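PDB 2C40: inosine-uridine preferring nucleoside hydrolase family protein from Bacillus anthracis, which belongs to the nucleoside hydrolase family and is seen here with a calcium ion and alpha-D-ribofuranose bound in one pocket. Local coordinates for residues A[33-38]-A[63-68]; A[38-43]-A[76-81]; A[126-131]-A[179-184]; A[71-76]-A[171-176]. All coordinates share one frame; numbering follows the deposited sequence.

Contact 1: A[33-38]-A[63-68]; sequences SVIPAD and AASNSR. With RIB (alpha-D-ribofuranose), chain D.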
loop_
_atom_site.group_PDB
_atom_site.type_symbol
_atom_site.label_atom_id
_atom_site.label_comp_id
_atom_site.label_asym_id
_atom_site.label_seq_id
_atom_site.Cartn_x
_atom_site.Cartn_y
_atom_site.Cartn_z
ATOM N N SER A 33 19.882 12.459 -4.073
ATOM C CA SER A 33 19.058 12.854 -5.218
ATOM C C SER A 33 18.103 11.762 -5.692
ATOM O O SER A 33 18.298 10.557 -5.455
ATOM C CB SER A 33 19.952 13.352 -6.352
ATOM O OG SER A 33 20.942 12.416 -6.648
ATOM N N VAL A 34 17.009 12.205 -6.304
ATOM C CA VAL A 34 15.934 11.282 -6.664
ATOM C C VAL A 34 15.778 11.302 -8.162
ATOM O O VAL A 34 15.647 12.361 -8.746
ATOM C CB VAL A 34 14.589 11.656 -5.996
ATOM C CG1 VAL A 34 13.481 10.621 -6.329
ATOM C CG2 VAL A 34 14.759 11.836 -4.499
ATOM N N ILE A 35 15.749 10.116 -8.760
ATOM C CA ILE A 35 15.441 9.992 -10.191
ATOM C C ILE A 35 14.056 9.333 -10.342
ATOM O O ILE A 35 13.749 8.342 -9.672
ATOM C CB ILE A 35 16.595 9.261 -11.020
ATOM C CG1 ILE A 35 16.338 9.398 -12.527
ATOM C CG2 ILE A 35 16.775 7.786 -10.572
ATOM C CD1 ILE A 35 17.379 8.746 -13.390
ATOM N N PRO A 36 13.185 9.916 -11.188
ATOM C CA PRO A 36 11.825 9.403 -11.341
ATOM C C PRO A 36 11.698 8.124 -12.216
ATOM O O PRO A 36 11.009 8.112 -13.231
ATOM C CB PRO A 36 11.084 10.636 -11.916
ATOM C CG PRO A 36 12.064 11.272 -12.765
ATOM C CD PRO A 36 13.383 11.150 -11.983
ATOM N N ALA A 37 12.351 7.047 -11.792
ATOM C CA ALA A 37 12.384 5.818 -12.567
ATOM C C ALA A 37 11.317 4.881 -11.981
ATOM O O ALA A 37 10.204 4.825 -12.509
ATOM C CB ALA A 37 13.772 5.209 -12.562
ATOM N N ASP A 38 11.612 4.190 -10.884
ATOM C CA ASP A 38 10.592 3.361 -10.223
ATOM C C ASP A 38 9.749 4.164 -9.227
ATOM O O ASP A 38 9.402 3.689 -8.151
ATOM C CB ASP A 38 11.262 2.201 -9.539
ATOM C CG ASP A 38 10.321 1.103 -9.195
ATOM O OD1 ASP A 38 10.738 0.310 -8.348
ATOM O OD2 ASP A 38 9.194 1.050 -9.720
ATOM N N ALA A 63 18.132 16.661 -4.173
ATOM C CA ALA A 63 17.997 17.177 -5.510
ATOM C C ALA A 63 17.079 16.317 -6.358
ATOM O O ALA A 63 17.078 15.086 -6.264
ATOM C CB ALA A 63 19.353 17.269 -6.165
ATOM N N ALA A 64 16.326 16.979 -7.218
ATOM C CA ALA A 64 15.468 16.341 -8.187
ATOM C C ALA A 64 16.168 16.174 -9.527
ATOM O O ALA A 64 16.677 17.160 -10.083
ATOM C CB ALA A 64 14.172 17.211 -8.356
ATOM N N SER A 65 16.156 14.945 -10.053
ATOM C CA SER A 65 16.647 14.675 -11.403
ATOM C C SER A 65 15.738 15.248 -12.475
ATOM O O SER A 65 14.550 15.422 -12.249
ATOM C CB SER A 65 16.753 13.163 -11.636
ATOM O OG SER A 65 17.188 12.900 -12.939
ATOM N N ASN A 66 16.302 15.608 -13.631
ATOM C CA ASN A 66 15.462 15.904 -14.806
ATOM C C ASN A 66 15.810 14.921 -15.908
ATOM O O ASN A 66 15.461 15.107 -17.079
ATOM C CB ASN A 66 15.457 17.398 -15.244
ATOM C CG ASN A 66 16.838 17.945 -15.625
ATOM O OD1 ASN A 66 16.965 19.147 -15.892
ATOM N ND2 ASN A 66 17.851 17.102 -15.680
ATOM N N SER A 67 16.444 13.826 -15.489
ATOM C CA SER A 67 16.780 12.740 -16.401
ATOM C C SER A 67 15.504 12.065 -16.817
ATOM O O SER A 67 14.523 11.997 -16.052
ATOM C CB SER A 67 17.729 11.757 -15.760
ATOM O OG SER A 67 19.055 12.301 -15.628
ATOM N N ARG A 68 15.500 11.603 -18.057
ATOM C CA ARG A 68 14.392 10.835 -18.584
ATOM C C ARG A 68 14.870 9.447 -18.961
ATOM O O ARG A 68 16.007 9.266 -19.355
ATOM C CB ARG A 68 13.839 11.528 -19.792
ATOM C CG ARG A 68 13.247 12.856 -19.489
ATOM C CD ARG A 68 12.979 13.580 -20.775
ATOM N NE ARG A 68 12.399 14.888 -20.531
ATOM C CZ ARG A 68 11.751 15.615 -21.445
ATOM N NH1 ARG A 68 11.582 15.150 -22.681
ATOM N NH2 ARG A 68 11.318 16.831 -21.130
HETATM O O5 RIB D . 15.549 -4.330 -10.717
HETATM C C5 RIB D . 15.457 -4.131 -9.278
HETATM C C4 RIB D . 15.114 -2.661 -9.027
HETATM O O4 RIB D . 13.783 -2.453 -9.545
HETATM C C3 RIB D . 15.153 -2.129 -7.580
HETATM O O3 RIB D . 16.291 -1.214 -7.453
HETATM C C2 RIB D . 13.706 -1.530 -7.289
HETATM O O2 RIB D . 13.463 -0.183 -6.669
HETATM C C1 RIB D . 12.989 -1.623 -8.659
#
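Ile35 lays its CG1-CD1 branch over two serines of 63-68. CG1 lies 3.6 Å from Ser65 OG, and CD1 lies 3.8 Å from Ser67 CB. CG1 is anti to the backbone N (chi1 -169°) and CD1 continues the chain in extended form, which carries the branch past Ser65 to Ser67. Pro36 adds its ring beside the same turn, with CD 3.9 Å from Ser65 CB. Ser65 OG accepts from Ser67 N at 2.8 Å, an ST turn that ties the loop directly after the strand. Both Ser65 OG and Ser67 OG are also hydrogen-bonded to Asp130 OD1, so these hydroxyls are satisfied despite their burial. Before this loop the backbones pair as parallel strands. Val34 N donates to Ala63 O at 2.9 Å, and Ser65 N donates to Val34 O at 2.9 Å. Ser33 and Ala63 point to one face of the sheet, where their CB atoms are 4.0 Å apart. Val34 points to the other face. After Pro36, the centre of an inverse gamma turn, the chain leads to Asp38, whose OD1 lies 3.0 Å from C1 of the ribofuranose. The pairing closes the beta-alpha-beta unit of strand 27-34, helix 41-55 and strand 62-64. Helix 41-55 packs on the face bearing Val34, and helix 105-115 touches Ser33 and Ala63 on the other.

Contact 2: A[38-43]-A[76-81]; sequences DCYLEP and DWRMHA. With RIB (alpha-D-ribofuranose), chain D.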
loop_
_atom_site.group_PDB
_atom_site.type_symbol
_atom_site.label_atom_id
_atom_site.label_comp_id
_atom_site.label_asym_id
_atom_site.label_seq_id
_atom_site.Cartn_x
_atom_site.Cartn_y
_atom_site.Cartn_z
ATOM N N ASP A 38 11.612 4.190 -10.884
ATOM C CA ASP A 38 10.592 3.361 -10.223
ATOM C C ASP A 38 9.749 4.164 -9.227
ATOM O O ASP A 38 9.402 3.689 -8.151
ATOM C CB ASP A 38 11.262 2.201 -9.539
ATOM C CG ASP A 38 10.321 1.103 -9.195
ATOM O OD1 ASP A 38 10.738 0.310 -8.348
ATOM O OD2 ASP A 38 9.194 1.050 -9.720
ATOM N N CYS A 39 9.475 5.403 -9.583
ATOM C CA CYS A 39 8.725 6.309 -8.738
ATOM C C CYS A 39 8.243 7.486 -9.569
ATOM O O CYS A 39 8.758 7.749 -10.636
ATOM C CB CYS A 39 9.556 6.831 -7.553
ATOM S SG CYS A 39 10.804 8.128 -7.895
ATOM N N TYR A 40 7.213 8.143 -9.057
ATOM C CA TYR A 40 6.861 9.482 -9.444
ATOM C C TYR A 40 7.692 10.452 -8.604
ATOM O O TYR A 40 7.913 10.238 -7.436
ATOM C CB TYR A 40 5.358 9.699 -9.262
ATOM C CG TYR A 40 4.529 8.984 -10.317
ATOM C CD1 TYR A 40 4.174 7.631 -10.185
ATOM C CD2 TYR A 40 4.147 9.643 -11.469
ATOM C CE1 TYR A 40 3.436 6.981 -11.179
ATOM C CE2 TYR A 40 3.386 9.007 -12.448
ATOM C CZ TYR A 40 3.031 7.683 -12.290
ATOM O OH TYR A 40 2.287 7.102 -13.281
ATOM N N LEU A 41 8.170 11.521 -9.222
ATOM C CA LEU A 41 9.154 12.400 -8.583
ATOM C C LEU A 41 8.663 13.088 -7.309
ATOM O O LEU A 41 9.390 13.195 -6.322
ATOM C CB LEU A 41 9.622 13.459 -9.580
ATOM C CG LEU A 41 10.795 14.358 -9.157
ATOM C CD1 LEU A 41 12.108 13.578 -8.896
ATOM C CD2 LEU A 41 10.938 15.408 -10.268
ATOM N N GLU A 42 7.451 13.608 -7.347
ATOM C CA GLU A 42 6.942 14.380 -6.206
ATOM C C GLU A 42 6.831 13.620 -4.884
ATOM O O GLU A 42 7.425 14.039 -3.907
ATOM C CB GLU A 42 5.646 15.089 -6.563
ATOM C CG GLU A 42 5.898 16.198 -7.609
ATOM C CD GLU A 42 6.943 17.259 -7.125
ATOM O OE1 GLU A 42 6.645 17.959 -6.126
ATOM O OE2 GLU A 42 8.068 17.368 -7.721
ATOM N N PRO A 43 6.100 12.475 -4.840
ATOM C CA PRO A 43 6.086 11.714 -3.572
ATOM C C PRO A 43 7.434 11.193 -3.102
ATOM O O PRO A 43 7.631 11.042 -1.905
ATOM C CB PRO A 43 5.121 10.543 -3.876
ATOM C CG PRO A 43 5.220 10.379 -5.322
ATOM C CD PRO A 43 5.246 11.816 -5.833
ATOM N N ASP A 76 2.408 0.546 -11.787
ATOM C CA ASP A 76 1.929 0.116 -10.439
ATOM C C ASP A 76 3.072 0.045 -9.430
ATOM O O ASP A 76 2.879 0.348 -8.267
ATOM C CB ASP A 76 1.054 -1.161 -10.479
ATOM N N TRP A 77 4.278 -0.274 -9.893
ATOM C CA TRP A 77 5.485 -0.203 -9.045
ATOM C C TRP A 77 5.807 1.247 -8.656
ATOM O O TRP A 77 6.145 1.567 -7.514
ATOM C CB TRP A 77 6.674 -0.753 -9.827
ATOM C CG TRP A 77 6.595 -2.205 -10.171
ATOM C CD1 TRP A 77 5.484 -3.035 -10.096
ATOM C CD2 TRP A 77 7.668 -3.010 -10.695
ATOM N NE1 TRP A 77 5.832 -4.298 -10.528
ATOM C CE2 TRP A 77 7.161 -4.308 -10.889
ATOM C CE3 TRP A 77 9.009 -2.752 -11.006
ATOM C CZ2 TRP A 77 7.949 -5.342 -11.395
ATOM C CZ3 TRP A 77 9.790 -3.777 -11.497
ATOM C CH2 TRP A 77 9.264 -5.055 -11.689
ATOM N N ARG A 78 5.648 2.128 -9.621
ATOM C CA ARG A 78 5.950 3.551 -9.434
ATOM C C ARG A 78 5.109 4.309 -8.377
ATOM O O ARG A 78 5.534 5.360 -7.878
ATOM C CB ARG A 78 5.839 4.264 -10.790
ATOM C CG ARG A 78 6.774 3.676 -11.842
ATOM C CD ARG A 78 6.689 4.508 -13.090
ATOM N NE ARG A 78 7.131 5.857 -12.790
ATOM C CZ ARG A 78 6.918 6.930 -13.559
ATOM N NH1 ARG A 78 6.259 6.823 -14.696
ATOM N NH2 ARG A 78 7.360 8.115 -13.185
ATOM N N MET A 79 3.943 3.785 -8.043
ATOM C CA MET A 79 3.033 4.425 -7.097
ATOM C C MET A 79 3.506 4.366 -5.641
ATOM O O MET A 79 3.025 5.121 -4.807
ATOM C CB MET A 79 1.647 3.745 -7.167
ATOM C CG MET A 79 0.850 3.976 -8.442
ATOM S SD MET A 79 0.492 5.700 -8.854
ATOM C CE MET A 79 -0.952 6.098 -7.860
ATOM N N HIS A 80 4.423 3.459 -5.329
ATOM C CA HIS A 80 4.712 3.062 -3.943
ATOM C C HIS A 80 5.153 4.209 -3.028
ATOM O O HIS A 80 4.810 4.223 -1.807
ATOM C CB HIS A 80 5.738 1.932 -3.932
ATOM C CG HIS A 80 5.188 0.620 -4.394
ATOM N ND1 HIS A 80 5.969 -0.499 -4.558
ATOM C CD2 HIS A 80 3.935 0.264 -4.770
ATOM C CE1 HIS A 80 5.215 -1.509 -4.958
ATOM N NE2 HIS A 80 3.971 -1.074 -5.090
ATOM N N ALA A 81 5.854 5.184 -3.624
ATOM C CA ALA A 81 6.266 6.412 -2.934
ATOM C C ALA A 81 5.111 7.215 -2.399
ATOM O O ALA A 81 5.260 7.808 -1.341
ATOM C CB ALA A 81 7.130 7.291 -3.870
HETATM O O5 RIB D . 15.549 -4.330 -10.717
HETATM C C5 RIB D . 15.457 -4.131 -9.278
HETATM C C4 RIB D . 15.114 -2.661 -9.027
HETATM O O4 RIB D . 13.783 -2.453 -9.545
HETATM C C3 RIB D . 15.153 -2.129 -7.580
HETATM O O3 RIB D . 16.291 -1.214 -7.453
HETATM C C2 RIB D . 13.706 -1.530 -7.289
HETATM O O2 RIB D . 13.463 -0.183 -6.669
HETATM C C1 RIB D . 12.989 -1.623 -8.659
HETATM O O HOH W 1 7.659 4.387 -5.930
#
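Cys39 O is gripped by two nitrogens of Arg78. NH2 donates to Cys39 O at 2.9 Å, and NE adds a weak bond to Cys39 O at 3.3 Å. The oxygen lies near the guanidinium plane, while NH2 stands above the carbonyl plane. The Arg78 chain is bent at chi3 (62°), which turns NE back toward Cys39. The guanidinium also lies flat on the Tyr40 ring. Their planes are 6° apart, and Arg78 CZ is 4.1 Å from the ring centroid, a cation-pi stack over the face. The carbonyl bonds and the ring together should fix the rotation of the guanidinium. Met79 SD makes an oblique Met-aromatic contact with Tyr40, 4.0 Å from CE1. Farther along, Pro43 CB packs 3.8 Å from Ala81 CB. A water lies between the backbones: it accepts from Ala81 N and probably donates to Asp38 O. At the pocket end, Asp38 OD2 lies 3.1 Å from Trp77 CB. This oxygen is buried without a polar partner in the model, whereas OD1 faces the ribofuranose. Tyr40 is the N-cap residue of helix 41-55, which starts just after the pocket loop. The contact thus joins the start of that helix to helices 75-78 and 80-85. Strand 27-34 lies beside it, with Val34 against Cys39 and Leu41, and Trp77 meets Trp172 of helix 172-176 edge-to-face.

Contact 3: A[126-131]-A[179-184]; sequences GPLTDL and EAVARV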
loop_
_atom_site.group_PDB
_atom_site.type_symbol
_atom_site.label_atom_id
_atom_site.label_comp_id
_atom_site.label_asym_id
_atom_site.label_seq_id
_atom_site.Cartn_x
_atom_site.Cartn_y
_atom_site.Cartn_z
ATOM N N GLY A 126 18.771 3.224 -8.174
ATOM C CA GLY A 126 17.983 3.239 -9.384
ATOM C C GLY A 126 18.909 3.153 -10.613
ATOM O O GLY A 126 20.078 2.784 -10.495
ATOM N N PRO A 127 18.389 3.492 -11.813
ATOM C CA PRO A 127 19.160 3.612 -13.053
ATOM C C PRO A 127 20.370 4.548 -12.947
ATOM O O PRO A 127 20.425 5.353 -12.016
ATOM C CB PRO A 127 18.129 4.231 -13.987
ATOM C CG PRO A 127 16.829 3.717 -13.501
ATOM C CD PRO A 127 16.977 3.807 -12.035
ATOM N N LEU A 128 21.277 4.502 -13.926
ATOM C CA LEU A 128 22.527 5.246 -13.853
ATOM C C LEU A 128 22.527 6.581 -14.571
ATOM O O LEU A 128 23.551 7.213 -14.637
ATOM C CB LEU A 128 23.668 4.390 -14.395
ATOM C CG LEU A 128 24.172 3.297 -13.450
ATOM C CD1 LEU A 128 25.085 2.387 -14.262
ATOM C CD2 LEU A 128 24.899 3.905 -12.253
ATOM N N THR A 129 21.394 7.049 -15.067
ATOM C CA THR A 129 21.427 8.169 -16.019
ATOM C C THR A 129 21.861 9.526 -15.442
ATOM O O THR A 129 22.545 10.278 -16.147
ATOM C CB THR A 129 20.221 8.225 -17.015
ATOM O OG1 THR A 129 19.687 9.563 -17.188
ATOM C CG2 THR A 129 19.203 7.221 -16.756
ATOM N N ASP A 130 21.587 9.797 -14.155
ATOM C CA ASP A 130 22.141 11.046 -13.550
ATOM C C ASP A 130 23.687 11.024 -13.515
ATOM O O ASP A 130 24.351 12.078 -13.656
ATOM C CB ASP A 130 21.616 11.309 -12.121
ATOM C CG ASP A 130 20.145 11.753 -12.071
ATOM O OD1 ASP A 130 19.642 12.409 -13.006
ATOM O OD2 ASP A 130 19.489 11.449 -11.038
ATOM N N LEU A 131 24.268 9.843 -13.298
ATOM C CA LEU A 131 25.720 9.698 -13.347
ATOM C C LEU A 131 26.318 9.729 -14.769
ATOM O O LEU A 131 27.372 10.317 -14.998
ATOM C CB LEU A 131 26.163 8.435 -12.593
ATOM C CG LEU A 131 27.659 8.067 -12.585
ATOM C CD1 LEU A 131 28.530 9.119 -11.921
ATOM C CD2 LEU A 131 27.879 6.719 -11.924
ATOM N N GLU A 179 22.091 2.924 -22.250
ATOM C CA GLU A 179 23.141 3.821 -22.715
ATOM C C GLU A 179 23.908 4.410 -21.528
ATOM O O GLU A 179 25.124 4.550 -21.576
ATOM C CB GLU A 179 22.527 4.896 -23.596
ATOM C CG GLU A 179 21.989 4.242 -24.876
ATOM C CD GLU A 179 21.092 5.129 -25.735
ATOM O OE1 GLU A 179 20.085 5.716 -25.231
ATOM O OE2 GLU A 179 21.363 5.188 -26.958
ATOM N N ALA A 180 23.189 4.733 -20.462
ATOM C CA ALA A 180 23.810 5.238 -19.287
ATOM C C ALA A 180 24.762 4.221 -18.682
ATOM O O ALA A 180 25.791 4.600 -18.121
ATOM C CB ALA A 180 22.783 5.612 -18.283
ATOM N N VAL A 181 24.387 2.939 -18.741
ATOM C CA VAL A 181 25.182 1.867 -18.151
ATOM C C VAL A 181 26.474 1.774 -18.940
ATOM O O VAL A 181 27.578 1.730 -18.348
ATOM C CB VAL A 181 24.465 0.500 -18.128
ATOM C CG1 VAL A 181 25.350 -0.529 -17.461
ATOM C CG2 VAL A 181 23.146 0.580 -17.387
ATOM N N ALA A 182 26.338 1.793 -20.267
ATOM C CA ALA A 182 27.486 1.798 -21.170
ATOM C C ALA A 182 28.476 2.929 -20.876
ATOM O O ALA A 182 29.673 2.678 -20.745
ATOM C CB ALA A 182 27.019 1.837 -22.597
ATOM N N ARG A 183 27.977 4.152 -20.767
ATOM C CA ARG A 183 28.782 5.332 -20.383
ATOM C C ARG A 183 29.521 5.191 -19.038
ATOM O O ARG A 183 30.707 5.568 -18.886
ATOM C CB ARG A 183 27.857 6.471 -20.158
ATOM C CG ARG A 183 27.775 7.380 -21.235
ATOM C CD ARG A 183 28.597 8.644 -20.942
ATOM N NE ARG A 183 28.953 9.199 -22.241
ATOM C CZ ARG A 183 28.072 9.629 -23.133
ATOM N NH1 ARG A 183 26.777 9.638 -22.850
ATOM N NH2 ARG A 183 28.493 10.089 -24.305
ATOM N N VAL A 184 28.791 4.701 -18.038
ATOM C CA VAL A 184 29.400 4.478 -16.716
ATOM C C VAL A 184 30.461 3.394 -16.877
ATOM O O VAL A 184 31.614 3.530 -16.403
ATOM C CB VAL A 184 28.366 4.107 -15.662
ATOM C CG1 VAL A 184 29.042 3.647 -14.382
ATOM C CG2 VAL A 184 27.422 5.287 -15.400
#
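Leu128 meets helix 178-186 at the N-cap position of helix 129-137. Its CB lies 4.2 Å from Ala180 CB. Its CG is anti to the carbonyl carbon (chi1 -77°), and CD1 rests against two valines. CD1 is 3.9 Å from Val184 CG2 and 4.1 Å from Val181 CG2. Thr129 comes next and meets Ala180 CB with its CA, at 3.7 Å, and its CB. The small alanine lets the first turn of helix 129-137 approach closely here. Two residues on, Leu131 reaches back across. Its CD2 lies 3.8 Å from Val184 CG2, so Val184 CG2 touches both leucines. Both leucine side chains cross Val184 at about a right angle. No hydrogen bond links the segments, and the contact is apolar and buried. Leu128 also touches Leu148 and Trp150 of strand 145-151. This is helix-on-helix packing against the parallel part of the sheet, as in the alpha/beta fold of nucleoside hydrolases.

Contact 4: A[71-76]-A[171-176]; sequences NPFPKD and EWNSFW. With RIB (alpha-D-ribofuranose), chain D.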
loop_
_atom_site.group_PDB
_atom_site.type_symbol
_atom_site.label_atom_id
_atom_site.label_comp_id
_atom_site.label_asym_id
_atom_site.label_seq_id
_atom_site.Cartn_x
_atom_site.Cartn_y
_atom_site.Cartn_z
ATOM N N ASN A 71 13.270 3.310 -21.159
ATOM C CA ASN A 71 12.291 2.248 -20.967
ATOM C C ASN A 71 11.662 2.404 -19.582
ATOM O O ASN A 71 12.223 1.931 -18.601
ATOM C CB ASN A 71 12.973 0.890 -21.146
ATOM C CG ASN A 71 13.545 0.721 -22.523
ATOM O OD1 ASN A 71 12.804 0.838 -23.480
ATOM N ND2 ASN A 71 14.879 0.437 -22.640
ATOM N N PRO A 72 10.533 3.146 -19.494
ATOM C CA PRO A 72 9.909 3.440 -18.185
ATOM C C PRO A 72 9.480 2.201 -17.348
ATOM O O PRO A 72 9.190 1.174 -17.904
ATOM C CB PRO A 72 8.718 4.309 -18.564
ATOM C CG PRO A 72 9.040 4.843 -19.994
ATOM C CD PRO A 72 9.794 3.758 -20.622
ATOM N N PHE A 73 9.512 2.295 -16.024
ATOM C CA PHE A 73 9.036 1.220 -15.129
ATOM C C PHE A 73 7.520 1.068 -15.207
ATOM O O PHE A 73 6.831 1.983 -15.668
ATOM C CB PHE A 73 9.429 1.519 -13.683
ATOM C CG PHE A 73 10.850 1.130 -13.304
ATOM C CD1 PHE A 73 11.937 1.980 -13.573
ATOM C CD2 PHE A 73 11.093 -0.007 -12.587
ATOM C CE1 PHE A 73 13.196 1.656 -13.234
ATOM C CE2 PHE A 73 12.384 -0.340 -12.187
ATOM C CZ PHE A 73 13.444 0.470 -12.537
ATOM N N PRO A 74 6.982 -0.122 -14.823
ATOM C CA PRO A 74 5.542 -0.297 -14.770
ATOM C C PRO A 74 4.873 0.717 -13.851
ATOM O O PRO A 74 5.445 1.019 -12.809
ATOM C CB PRO A 74 5.386 -1.743 -14.217
ATOM C CG PRO A 74 6.697 -2.419 -14.595
ATOM C CD PRO A 74 7.710 -1.371 -14.515
ATOM N N LYS A 75 3.700 1.249 -14.216
ATOM C CA LYS A 75 3.061 2.269 -13.389
ATOM C C LYS A 75 2.838 1.789 -11.961
ATOM O O LYS A 75 3.017 2.550 -11.014
ATOM C CB LYS A 75 1.744 2.724 -13.974
ATOM C CG LYS A 75 1.156 3.950 -13.216
ATOM C CD LYS A 75 -0.320 4.107 -13.398
ATOM C CE LYS A 75 -0.617 5.414 -14.090
ATOM N NZ LYS A 75 -2.001 5.882 -13.934
ATOM N N ASP A 76 2.408 0.546 -11.787
ATOM C CA ASP A 76 1.929 0.116 -10.439
ATOM C C ASP A 76 3.072 0.045 -9.430
ATOM O O ASP A 76 2.879 0.348 -8.267
ATOM C CB ASP A 76 1.054 -1.161 -10.479
ATOM N N GLU A 171 18.093 -6.755 -16.325
ATOM C CA GLU A 171 17.597 -6.322 -15.036
ATOM C C GLU A 171 17.092 -4.880 -15.220
ATOM O O GLU A 171 17.561 -4.162 -16.108
ATOM C CB GLU A 171 18.731 -6.462 -14.036
ATOM C CG GLU A 171 18.526 -5.843 -12.720
ATOM C CD GLU A 171 18.727 -4.349 -12.728
ATOM O OE1 GLU A 171 18.007 -3.761 -11.916
ATOM O OE2 GLU A 171 19.552 -3.777 -13.542
ATOM N N TRP A 172 16.099 -4.474 -14.412
ATOM C CA TRP A 172 15.382 -3.202 -14.591
ATOM C C TRP A 172 16.185 -1.905 -14.520
ATOM O O TRP A 172 15.942 -0.981 -15.314
ATOM C CB TRP A 172 14.153 -3.115 -13.618
ATOM C CG TRP A 172 12.862 -3.436 -14.314
ATOM C CD1 TRP A 172 12.103 -4.561 -14.178
ATOM C CD2 TRP A 172 12.238 -2.650 -15.324
ATOM N NE1 TRP A 172 11.016 -4.502 -15.006
ATOM C CE2 TRP A 172 11.083 -3.338 -15.731
ATOM C CE3 TRP A 172 12.521 -1.398 -15.894
ATOM C CZ2 TRP A 172 10.235 -2.838 -16.717
ATOM C CZ3 TRP A 172 11.682 -0.896 -16.848
ATOM C CH2 TRP A 172 10.548 -1.613 -17.257
ATOM N N ASN A 173 17.053 -1.745 -13.522
ATOM C CA ASN A 173 17.854 -0.513 -13.447
ATOM C C ASN A 173 18.728 -0.303 -14.698
ATOM O O ASN A 173 18.902 0.837 -15.143
ATOM C CB ASN A 173 18.681 -0.436 -12.150
ATOM C CG ASN A 173 17.806 -0.188 -10.901
ATOM O OD1 ASN A 173 16.665 0.274 -11.008
ATOM N ND2 ASN A 173 18.366 -0.442 -9.718
ATOM N N SER A 174 19.268 -1.391 -15.256
ATOM C CA SER A 174 19.996 -1.336 -16.522
ATOM C C SER A 174 19.057 -1.080 -17.693
ATOM O O SER A 174 19.307 -0.205 -18.510
ATOM C CB SER A 174 20.757 -2.632 -16.809
ATOM O OG SER A 174 21.428 -3.092 -15.657
ATOM N N PHE A 175 17.996 -1.864 -17.778
ATOM C CA PHE A 175 17.011 -1.709 -18.856
ATOM C C PHE A 175 16.433 -0.275 -18.983
ATOM O O PHE A 175 16.242 0.193 -20.069
ATOM C CB PHE A 175 15.899 -2.729 -18.650
ATOM C CG PHE A 175 14.866 -2.777 -19.766
ATOM C CD1 PHE A 175 15.230 -3.185 -21.037
ATOM C CD2 PHE A 175 13.532 -2.463 -19.512
ATOM C CE1 PHE A 175 14.319 -3.248 -22.054
ATOM C CE2 PHE A 175 12.571 -2.510 -20.528
ATOM C CZ PHE A 175 12.942 -2.923 -21.798
ATOM N N TRP A 176 16.209 0.413 -17.869
ATOM C CA TRP A 176 15.612 1.759 -17.896
ATOM C C TRP A 176 16.387 2.700 -18.761
ATOM O O TRP A 176 15.788 3.549 -19.428
ATOM C CB TRP A 176 15.498 2.356 -16.509
ATOM C CG TRP A 176 14.548 3.574 -16.334
ATOM C CD1 TRP A 176 13.226 3.529 -16.130
ATOM C CD2 TRP A 176 14.916 4.970 -16.230
ATOM N NE1 TRP A 176 12.713 4.771 -15.984
ATOM C CE2 TRP A 176 13.730 5.683 -16.010
ATOM C CE3 TRP A 176 16.138 5.674 -16.290
ATOM C CZ2 TRP A 176 13.698 7.065 -15.826
ATOM C CZ3 TRP A 176 16.102 7.063 -16.146
ATOM C CH2 TRP A 176 14.868 7.737 -15.911
HETATM O O5 RIB D . 15.549 -4.330 -10.717
HETATM C C5 RIB D . 15.457 -4.131 -9.278
HETATM C C4 RIB D . 15.114 -2.661 -9.027
HETATM O O4 RIB D . 13.783 -2.453 -9.545
HETATM C C3 RIB D . 15.153 -2.129 -7.580
HETATM O O3 RIB D . 16.291 -1.214 -7.453
HETATM C C2 RIB D . 13.706 -1.530 -7.289
HETATM O O2 RIB D . 13.463 -0.183 -6.669
HETATM C C1 RIB D . 12.989 -1.623 -8.659
HETATM O O HOH W 2 9.973 5.217 -14.971
#
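Phe73 packs tightly against two tryptophans, while Pro72 lies on the looser, solvent side. One face of the Phe73 ring takes the six-membered ring of Trp172 in a face-to-face stack. The centroids are 4.5 Å apart and the planes 25° apart. Pro74 CD sits on the same face of Trp172 as Phe73, 3.7 Å from Trp172 CZ2. Trp176 meets Phe73 obliquely, with CD1 3.3 Å from Phe73 CD1. Asn173 OD1 comes to the Phe73 ring edge, 3.6 Å from CZ, as does O4 of the ribofuranose. Asn173 ND2 bonds Met151 O and donates to O3 of the ribofuranose. Asn71 fixes the other end. Its ND2 donates to Phe175 O at 2.9 Å in a nearly straight bond, and also bonds Gln276. Its N donates to Trp176 O at 3.1 Å. The Asn71 amide lies nearly parallel to the Phe175 ring, and Asn71 CB sits over one face of it. Pro72 is exposed, and a water joins Phe73 N to Trp176 NE1. Glu171 caps helix 172-176 and accepts from O5 of the ribofuranose through OE1. The contact joins the loop leading into helix 75-78 to helix 172-176, with Asn173 and Ser174 set against strand 145-151.

In the fold
Contacts 1, 3 and 4 are buried, and contact 2 is only partly so. Contact 1 alone pairs strands. Contact 3 is purely apolar helix packing, and the side chain of Leu128 is about 11 Å from the sugar. Contacts 2 and 4 rely on rings and backbone carbonyls near the pocket, with a cation-pi stack in one and an aromatic cluster in the other. Asp38 belongs to both contacts 1 and 2, and helix 75-78 to both 2 and 4. Contacts 1, 2 and 4 all reach the ribofuranose. Trp176 of contact 4 also packs on Ile35 and Ala37 of contact 1 and on Pro127 and Thr129 of contact 3. Contacts 2 and 3 do not touch.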